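Local coordinates for pyridoxal phosphate homeostasis protein (Bifidobacterium adolescentis ATCC 15703, PDB 3CPG) that probably binds pyridoxal 5'-phosphate and takes part in keeping the level of that cofactor in balance, at residues H209-I214 with M250-A255; A38-A43 with G48-L53; L227-G232 with R238-S243. One frame throughout, in Å; residues are numbered along the deposited sequence.

How the contacts relate
All three contacts lie in the outer helical layer of the TIM barrel and are partly buried: Ile-214, Glu-40 with Val-50, and Ile-228 with Cys-239 sit on the inner side, Glu-211, Gly-48 and Arg-240 on the exposed one. Contacts 1 and 3 share helix 211-231, contact 1 its first turn, against helix 250-255, contact 3 its last, against the approach to strand 241-243. Contact 2, between helix 19-42 and the run-in to strand 51-55, is polar, built round a buried carboxylate and a water; the others rest on aliphatic packing, contact 3 with a buried carbonyl. Ile-254 packs on Ala-39 and Val-50, joining contacts 1 and 2; the salt bridge Arg-51 to Glu-241 joins contacts 2 and 3.

Contact 1 (H209-I214 with M250-A255); sequences HDETVI and MELAIA
Both methyls of Leu-252 lie on one side of the Glu-211 carboxylate plane, displaced toward CG and OE1 rather than squarely over the face, with OE1 standing 3.6 Å from Leu-252 CD2. The two side chains cross at about a right angle, so the leucine branch meets the glutamate where its aliphatic stem passes into the flat group. The stem comes equally near: Glu-211 CG lies 3.6 Å from Leu-252 CD1. Beyond CG the glutamate runs extended (chi2 -180°), which carries the carboxylate past CD1 and out to CD2. A second carboxylate, that of Asp-210, serves its own helix. As N-cap of helix 211-231 it takes a bond from Thr-212 N at 2.9 Å on OD1, on the anti side and 20° out of the plane.

Leu-252 carries the contact from the side of helix 250-255. Its CD1 is shared between Glu-211 CG and the buried Ile-214, whose CG2 comes within 3.8 Å of it, again with the side chains crossing nearly at right angles. Arg-215, the next residue of the helix, also touches the leucine, and Ala-253 reaches Phe-218 one turn further on. This is helix-helix packing on the outside of the TIM barrel, joining the first turn of helix 211-231 to the short helix 250-255, while Glu-251 ties the latter to helix 19-42 through a salt bridge to Arg-35. Cut back to an alanine, Leu-252 would lose both methyls, which would probably open a gap beside Ile-214 CG2 and let the Glu-211 side chain turn more freely.

The grip between the two segments is thus purely van der Waals. Leu-252 offers the carboxylate no donor; the charge of Glu-211, in the first turn of its helix, may instead be eased by the helix N-terminus and by solvent.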
loop_
_atom_site.group_PDB
_atom_site.type_symbol
_atom_site.label_atom_id
_atom_site.label_comp_id
_atom_site.label_asym_id
_atom_site.label_seq_id
_atom_site.Cartn_x
_atom_site.Cartn_y
_atom_site.Cartn_z
ATOM N N HIS A 209 20.324 7.722 -5.869
ATOM C CA HIS A 209 20.068 8.765 -6.855
ATOM C C HIS A 209 20.322 8.268 -8.274
ATOM O O HIS A 209 20.245 9.034 -9.233
ATOM C CB HIS A 209 20.933 9.996 -6.568
ATOM C CG HIS A 209 20.549 10.722 -5.316
ATOM N ND1 HIS A 209 20.676 10.163 -4.063
ATOM C CD2 HIS A 209 20.019 11.955 -5.127
ATOM C CE1 HIS A 209 20.240 11.018 -3.155
ATOM N NE2 HIS A 209 19.837 12.114 -3.774
ATOM N N ASP A 210 20.619 6.980 -8.401
ATOM C CA ASP A 210 20.878 6.381 -9.705
ATOM C C ASP A 210 19.566 5.878 -10.296
ATOM O O ASP A 210 19.029 4.863 -9.854
ATOM C CB ASP A 210 21.850 5.210 -9.568
ATOM C CG ASP A 210 22.374 4.735 -10.906
ATOM O OD1 ASP A 210 21.611 4.793 -11.893
ATOM O OD2 ASP A 210 23.541 4.297 -10.968
ATOM N N GLU A 211 19.056 6.589 -11.295
ATOM C CA GLU A 211 17.800 6.209 -11.928
ATOM C C GLU A 211 17.828 4.852 -12.624
ATOM O O GLU A 211 16.787 4.217 -12.773
ATOM C CB GLU A 211 17.353 7.292 -12.911
ATOM C CG GLU A 211 16.642 8.461 -12.239
ATOM C CD GLU A 211 16.202 9.522 -13.227
ATOM O OE1 GLU A 211 15.693 9.157 -14.310
ATOM O OE2 GLU A 211 16.353 10.722 -12.916
ATOM N N THR A 212 19.002 4.398 -13.059
ATOM C CA THR A 212 19.068 3.094 -13.714
ATOM C C THR A 212 18.836 1.987 -12.686
ATOM O O THR A 212 18.268 0.940 -13.000
ATOM C CB THR A 212 20.425 2.863 -14.428
ATOM O OG1 THR A 212 21.490 2.869 -13.472
ATOM C CG2 THR A 212 20.671 3.953 -15.463
ATOM N N VAL A 213 19.273 2.226 -11.453
ATOM C CA VAL A 213 19.093 1.256 -10.376
ATOM C C VAL A 213 17.625 1.241 -9.951
ATOM O O VAL A 213 17.034 0.186 -9.726
ATOM C CB VAL A 213 19.961 1.619 -9.153
ATOM C CG1 VAL A 213 19.645 0.688 -7.986
ATOM C CG2 VAL A 213 21.435 1.521 -9.522
ATOM N N ILE A 214 17.047 2.430 -9.840
ATOM C CA ILE A 214 15.654 2.569 -9.447
ATOM C C ILE A 214 14.745 1.907 -10.482
ATOM O O ILE A 214 13.868 1.107 -10.140
ATOM C CB ILE A 214 15.294 4.063 -9.302
ATOM C CG1 ILE A 214 16.095 4.661 -8.140
ATOM C CG2 ILE A 214 13.794 4.230 -9.103
ATOM C CD1 ILE A 214 15.896 6.146 -7.935
HETATM N N MSE A 250 8.105 8.589 -7.835
HETATM C CA MSE A 250 6.843 8.122 -8.406
HETATM C C MSE A 250 6.762 8.197 -9.936
HETATM O O MSE A 250 6.127 7.350 -10.568
HETATM C CB MSE A 250 5.645 8.854 -7.778
HETATM C CG MSE A 250 5.544 10.332 -8.076
HETATM SE SE MSE A 250 3.883 11.076 -7.387
HETATM C CE MSE A 250 4.488 11.539 -5.637
ATOM N N GLU A 251 7.397 9.199 -10.537
ATOM C CA GLU A 251 7.376 9.316 -11.995
ATOM C C GLU A 251 7.999 8.066 -12.623
ATOM O O GLU A 251 7.457 7.499 -13.569
ATOM C CB GLU A 251 8.157 10.555 -12.456
ATOM C CG GLU A 251 7.406 11.881 -12.388
ATOM C CD GLU A 251 7.126 12.345 -10.974
ATOM O OE1 GLU A 251 7.873 11.954 -10.050
ATOM O OE2 GLU A 251 6.166 13.123 -10.794
ATOM N N LEU A 252 9.138 7.636 -12.089
ATOM C CA LEU A 252 9.822 6.453 -12.606
ATOM C C LEU A 252 8.999 5.186 -12.358
ATOM O O LEU A 252 8.920 4.301 -13.210
ATOM C CB LEU A 252 11.196 6.311 -11.944
ATOM C CG LEU A 252 12.201 7.437 -12.202
ATOM C CD1 LEU A 252 13.413 7.260 -11.300
ATOM C CD2 LEU A 252 12.612 7.433 -13.668
ATOM N N ALA A 253 8.385 5.106 -11.185
ATOM C CA ALA A 253 7.570 3.947 -10.844
ATOM C C ALA A 253 6.414 3.833 -11.824
ATOM O O ALA A 253 6.109 2.753 -12.320
ATOM C CB ALA A 253 7.031 4.084 -9.421
ATOM N N ILE A 254 5.772 4.957 -12.105
ATOM C CA ILE A 254 4.643 4.947 -13.020
ATOM C C ILE A 254 5.089 4.587 -14.437
ATOM O O ILE A 254 4.377 3.886 -15.157
ATOM C CB ILE A 254 3.906 6.301 -12.977
ATOM C CG1 ILE A 254 3.278 6.478 -11.588
ATOM C CG2 ILE A 254 2.832 6.357 -14.055
ATOM C CD1 ILE A 254 2.656 7.829 -11.338
ATOM N N ALA A 255 6.275 5.043 -14.829
ATOM C CA ALA A 255 6.796 4.715 -16.151
ATOM C C ALA A 255 7.016 3.207 -16.251
ATOM O O ALA A 255 6.910 2.628 -17.336
ATOM C CB ALA A 255 8.116 5.450 -16.402
#

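Contact 2 (A38-A43 with G48-L53); sequences AAEEQA and GSVRLL
Glu-40, in the last turns of helix 19-42, reaches back to the backbone of Gly-48, Ser-49 and Val-50, which leads into strand 51-55; this is the helix-to-strand return of an alpha/beta barrel.

The direct polar grip is a single bond. Val-50 N donates to Glu-40 OE2 at 3.0 Å, with an angle of 148° at the hydrogen, and meets the oxygen nearly along its C-O axis. The glutamate gets there by an extended reach beyond CG (chi2 177°), the side chain leaving the helix toward the loop. Two more backbone nitrogens lie near the same oxygen: Ser-49 N is 3.2 Å from Glu-40 OE2, and Gly-48 N is somewhat farther off. The amide of Val-50 and a bound water would probably help this buried carboxylate stay ionised. Gly-48 has a positive phi (91°), at which a side chain would collide with the carbonyl oxygen of the residue before. The hydroxyl of Ser-49 is engaged elsewhere, with the carbonyl of Glu-46 in the same loop.

Apolar contact is slight and belongs to Val-50. Its CG2 comes 4.0 Å from Glu-40 CG, where the aliphatic stem passes by. The same valine also packs on Ile-36 of the helix, on Val-261 of the neighbouring strand 260-263 and on Ile-254 of helix 250-255, so the loop is pinned to the layer between helix and sheet just where the strand begins.

Water completes the arrangement. One molecule donates to Glu-40 OE2 at 3.0 Å and also to Val-50 O at 2.7 Å, so that the N-H and the C=O of a single residue are both tied to the same carboxylate oxygen, one directly and one through the water.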
loop_
_atom_site.group_PDB
_atom_site.type_symbol
_atom_site.label_atom_id
_atom_site.label_comp_id
_atom_site.label_asym_id
_atom_site.label_seq_id
_atom_site.Cartn_x
_atom_site.Cartn_y
_atom_site.Cartn_z
ATOM N N ALA A 38 0.202 13.535 -14.968
ATOM C CA ALA A 38 1.269 13.897 -15.899
ATOM C C ALA A 38 2.175 12.699 -16.183
ATOM O O ALA A 38 2.631 12.507 -17.312
ATOM C CB ALA A 38 2.094 15.060 -15.334
ATOM N N ALA A 39 2.427 11.893 -15.153
ATOM C CA ALA A 39 3.281 10.715 -15.295
ATOM C C ALA A 39 2.616 9.666 -16.176
ATOM O O ALA A 39 3.276 9.021 -16.984
ATOM C CB ALA A 39 3.592 10.126 -13.928
ATOM N N GLU A 40 1.311 9.483 -16.009
ATOM C CA GLU A 40 0.586 8.508 -16.817
ATOM C C GLU A 40 0.641 8.934 -18.284
ATOM O O GLU A 40 0.868 8.116 -19.171
ATOM C CB GLU A 40 -0.871 8.411 -16.357
ATOM C CG GLU A 40 -1.034 7.961 -14.911
ATOM C CD GLU A 40 -2.485 7.935 -14.465
ATOM O OE1 GLU A 40 -3.204 8.923 -14.733
ATOM O OE2 GLU A 40 -2.905 6.937 -13.840
ATOM N N GLU A 41 0.437 10.225 -18.520
ATOM C CA GLU A 41 0.466 10.789 -19.869
ATOM C C GLU A 41 1.824 10.549 -20.531
ATOM O O GLU A 41 1.901 10.118 -21.682
ATOM C CB GLU A 41 0.182 12.295 -19.802
ATOM C CG GLU A 41 0.278 13.042 -21.136
ATOM C CD GLU A 41 -0.882 12.753 -22.070
ATOM O OE1 GLU A 41 -1.812 12.022 -21.671
ATOM O OE2 GLU A 41 -0.869 13.265 -23.210
ATOM N N GLN A 42 2.894 10.822 -19.792
ATOM C CA GLN A 42 4.246 10.649 -20.310
ATOM C C GLN A 42 4.543 9.189 -20.641
ATOM O O GLN A 42 5.235 8.894 -21.618
ATOM C CB GLN A 42 5.262 11.172 -19.289
ATOM C CG GLN A 42 6.716 11.071 -19.729
ATOM C CD GLN A 42 7.008 11.873 -20.985
ATOM O OE1 GLN A 42 6.705 13.063 -21.062
ATOM N NE2 GLN A 42 7.607 11.222 -21.976
ATOM N N ALA A 43 4.010 8.282 -19.828
ATOM C CA ALA A 43 4.225 6.851 -20.025
ATOM C C ALA A 43 3.193 6.245 -20.972
ATOM O O ALA A 43 3.197 5.042 -21.211
ATOM C CB ALA A 43 4.181 6.126 -18.681
ATOM N N GLY A 48 -6.231 6.949 -14.611
ATOM C CA GLY A 48 -6.835 6.077 -13.620
ATOM C C GLY A 48 -6.103 4.759 -13.442
ATOM O O GLY A 48 -6.488 3.936 -12.608
ATOM N N SER A 49 -5.053 4.552 -14.230
ATOM C CA SER A 49 -4.266 3.329 -14.144
ATOM C C SER A 49 -3.511 3.261 -12.823
ATOM O O SER A 49 -3.233 2.177 -12.314
ATOM C CB SER A 49 -3.255 3.258 -15.293
ATOM O OG SER A 49 -3.908 3.132 -16.543
ATOM N N VAL A 50 -3.184 4.426 -12.272
ATOM C CA VAL A 50 -2.436 4.503 -11.021
ATOM C C VAL A 50 -3.290 5.050 -9.885
ATOM O O VAL A 50 -3.935 6.084 -10.038
ATOM C CB VAL A 50 -1.205 5.428 -11.172
ATOM C CG1 VAL A 50 -0.397 5.443 -9.879
ATOM C CG2 VAL A 50 -0.346 4.967 -12.338
ATOM N N ARG A 51 -3.295 4.354 -8.753
ATOM C CA ARG A 51 -4.057 4.813 -7.600
ATOM C C ARG A 51 -3.112 5.424 -6.581
ATOM O O ARG A 51 -1.977 4.965 -6.407
ATOM C CB ARG A 51 -4.840 3.667 -6.951
ATOM C CG ARG A 51 -6.077 3.242 -7.724
ATOM C CD ARG A 51 -7.017 2.413 -6.860
ATOM N NE ARG A 51 -6.447 1.117 -6.509
ATOM C CZ ARG A 51 -6.987 0.273 -5.636
ATOM N NH1 ARG A 51 -8.118 0.588 -5.016
ATOM N NH2 ARG A 51 -6.401 -0.891 -5.388
ATOM N N LEU A 52 -3.582 6.471 -5.915
ATOM C CA LEU A 52 -2.788 7.152 -4.909
ATOM C C LEU A 52 -3.101 6.647 -3.510
ATOM O O LEU A 52 -4.258 6.660 -3.081
ATOM C CB LEU A 52 -3.047 8.661 -4.961
ATOM C CG LEU A 52 -2.534 9.506 -3.791
ATOM C CD1 LEU A 52 -1.006 9.442 -3.697
ATOM C CD2 LEU A 52 -2.997 10.945 -3.986
ATOM N N LEU A 53 -2.066 6.186 -2.815
ATOM C CA LEU A 53 -2.204 5.734 -1.439
ATOM C C LEU A 53 -1.461 6.766 -0.616
ATOM O O LEU A 53 -0.281 7.027 -0.857
ATOM C CB LEU A 53 -1.561 4.355 -1.218
ATOM C CG LEU A 53 -1.445 3.849 0.237
ATOM C CD1 LEU A 53 -1.189 2.366 0.225
ATOM C CD2 LEU A 53 -0.311 4.525 0.982
HETATM O O HOH W 1 -4.809 7.970 -11.748
#

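Contact 3 (L227-G232 with R238-S243); sequences LILASG and RCRELS
The carbonyl oxygen of Cys-239 is buried against a leucine and has no hydrogen-bond partner: Leu-229 CG stands 3.1 Å from Cys-239 O. Both methyls crowd the same atom, CD2 of Leu-229 lying 3.2 Å from Cys-239 O and CD1 slightly farther. At such distances the packing is tight, and some of the attraction may be of the weak C-H...O kind. The carbonyl is turned this way because Cys-239 is the centre of an inverse gamma turn (phi -80°, psi 75°), closed by a weak bond from Arg-240 N to Arg-238 O.

The side chain of Cys-239 is directed at Ile-228 instead. With SG anti to its own N (chi1 -175°), the sulfur rests alongside Ile-228, 3.8 Å from Ile-228 CG2 and 3.9 Å from Ile-228 CD1. Ile-228 and Leu-229, neighbours on the last turns of helix 211-231, therefore hold the turn by its sulfur and by its carbonyl respectively. The turn belongs to the beta-alpha-beta unit of strand 196-202, helix 211-231 and strand 241-243, at the point where the chain comes back from the helix to rejoin the sheet in parallel. Leu-198 and Leu-201 of strand 196-202 lie in the same layer between helix and sheet, the one touching Cys-239 and the other Ile-228.

On the outer side, Arg-240 crosses Leu-229 at about a right angle. Its CG is 4.0 Å from Leu-229 CD1, and the guanidinium lies obliquely to that methyl. The backbone carbonyl of Arg-240 accepts a bond from Arg-225, one turn earlier in the helix. Near the helix end, Ser-231 OG donates to Ile-228 O at 2.8 Å and accepts from the amide of Glu-233.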
loop_
_atom_site.group_PDB
_atom_site.type_symbol
_atom_site.label_atom_id
_atom_site.label_comp_id
_atom_site.label_asym_id
_atom_site.label_seq_id
_atom_site.Cartn_x
_atom_site.Cartn_y
_atom_site.Cartn_z
ATOM N N LEU A 227 4.852 -12.806 -14.399
ATOM C CA LEU A 227 5.104 -14.242 -14.368
ATOM C C LEU A 227 4.164 -14.948 -13.393
ATOM O O LEU A 227 3.642 -16.021 -13.689
ATOM C CB LEU A 227 6.568 -14.523 -13.999
ATOM C CG LEU A 227 7.601 -14.186 -15.083
ATOM C CD1 LEU A 227 9.014 -14.462 -14.586
ATOM C CD2 LEU A 227 7.302 -15.014 -16.324
ATOM N N ILE A 228 3.934 -14.345 -12.231
ATOM C CA ILE A 228 3.038 -14.954 -11.251
ATOM C C ILE A 228 1.628 -15.100 -11.826
ATOM O O ILE A 228 0.984 -16.139 -11.667
ATOM C CB ILE A 228 2.965 -14.116 -9.958
ATOM C CG1 ILE A 228 4.344 -14.065 -9.300
ATOM C CG2 ILE A 228 1.933 -14.721 -9.002
ATOM C CD1 ILE A 228 4.443 -13.056 -8.157
ATOM N N LEU A 229 1.145 -14.055 -12.488
ATOM C CA LEU A 229 -0.182 -14.099 -13.092
ATOM C C LEU A 229 -0.233 -15.158 -14.185
ATOM O O LEU A 229 -1.223 -15.878 -14.334
ATOM C CB LEU A 229 -0.539 -12.742 -13.696
ATOM C CG LEU A 229 -1.038 -11.655 -12.747
ATOM C CD1 LEU A 229 -1.337 -10.395 -13.537
ATOM C CD2 LEU A 229 -2.294 -12.139 -12.033
ATOM N N ALA A 230 0.848 -15.254 -14.948
ATOM C CA ALA A 230 0.916 -16.214 -16.040
ATOM C C ALA A 230 0.963 -17.665 -15.574
ATOM O O ALA A 230 0.524 -18.561 -16.296
ATOM C CB ALA A 230 2.129 -15.912 -16.916
ATOM N N SER A 231 1.473 -17.897 -14.367
ATOM C CA SER A 231 1.600 -19.257 -13.842
ATOM C C SER A 231 0.270 -19.992 -13.734
ATOM O O SER A 231 0.206 -21.206 -13.934
ATOM C CB SER A 231 2.281 -19.239 -12.467
ATOM O OG SER A 231 1.375 -18.855 -11.446
ATOM N N GLY A 232 -0.785 -19.255 -13.408
ATOM C CA GLY A 232 -2.093 -19.869 -13.284
ATOM C C GLY A 232 -2.190 -20.839 -12.121
ATOM O O GLY A 232 -3.092 -21.676 -12.079
ATOM N N ARG A 238 -5.203 -13.113 -8.882
ATOM C CA ARG A 238 -5.487 -11.746 -8.465
ATOM C C ARG A 238 -4.231 -10.970 -8.085
ATOM O O ARG A 238 -4.311 -9.881 -7.524
ATOM C CB ARG A 238 -6.484 -11.740 -7.302
ATOM C CG ARG A 238 -7.905 -12.088 -7.726
ATOM C CD ARG A 238 -8.893 -11.867 -6.591
ATOM N NE ARG A 238 -10.283 -11.993 -7.025
ATOM C CZ ARG A 238 -10.833 -13.117 -7.474
ATOM N NH1 ARG A 238 -10.111 -14.227 -7.556
ATOM N NH2 ARG A 238 -12.109 -13.133 -7.838
ATOM N N CYS A 239 -3.072 -11.538 -8.395
ATOM C CA CYS A 239 -1.794 -10.893 -8.102
ATOM C C CYS A 239 -1.573 -9.861 -9.204
ATOM O O CYS A 239 -0.756 -10.060 -10.101
ATOM C CB CYS A 239 -0.676 -11.942 -8.114
ATOM S SG CYS A 239 0.951 -11.330 -7.620
ATOM N N ARG A 240 -2.301 -8.752 -9.126
ATOM C CA ARG A 240 -2.220 -7.725 -10.160
ATOM C C ARG A 240 -1.605 -6.383 -9.792
ATOM O O ARG A 240 -1.129 -5.664 -10.667
ATOM C CB ARG A 240 -3.620 -7.476 -10.723
ATOM C CG ARG A 240 -4.213 -8.664 -11.451
ATOM C CD ARG A 240 -5.679 -8.428 -11.777
ATOM N NE ARG A 240 -6.231 -9.498 -12.602
ATOM C CZ ARG A 240 -5.873 -9.729 -13.861
ATOM N NH1 ARG A 240 -4.959 -8.965 -14.446
ATOM N NH2 ARG A 240 -6.430 -10.724 -14.539
ATOM N N GLU A 241 -1.614 -6.029 -8.514
ATOM C CA GLU A 241 -1.075 -4.735 -8.122
ATOM C C GLU A 241 0.442 -4.662 -8.047
ATOM O O GLU A 241 1.128 -5.656 -7.798
ATOM C CB GLU A 241 -1.636 -4.312 -6.760
ATOM C CG GLU A 241 -3.148 -4.375 -6.641
ATOM C CD GLU A 241 -3.858 -3.155 -7.206
ATOM O OE1 GLU A 241 -3.203 -2.301 -7.842
ATOM O OE2 GLU A 241 -5.088 -3.059 -7.006
ATOM N N LEU A 242 0.948 -3.457 -8.280
ATOM C CA LEU A 242 2.368 -3.166 -8.167
ATOM C C LEU A 242 2.411 -1.906 -7.320
ATOM O O LEU A 242 2.174 -0.804 -7.812
ATOM C CB LEU A 242 3.003 -2.910 -9.534
ATOM C CG LEU A 242 3.224 -4.158 -10.393
ATOM C CD1 LEU A 242 3.755 -3.748 -11.763
ATOM C CD2 LEU A 242 4.198 -5.092 -9.695
ATOM N N SER A 243 2.674 -2.084 -6.031
ATOM C CA SER A 243 2.743 -0.959 -5.107
ATOM C C SER A 243 4.196 -0.524 -5.076
ATOM O O SER A 243 5.026 -1.149 -4.419
ATOM C CB SER A 243 2.290 -1.391 -3.712
ATOM O OG SER A 243 2.329 -0.309 -2.797
#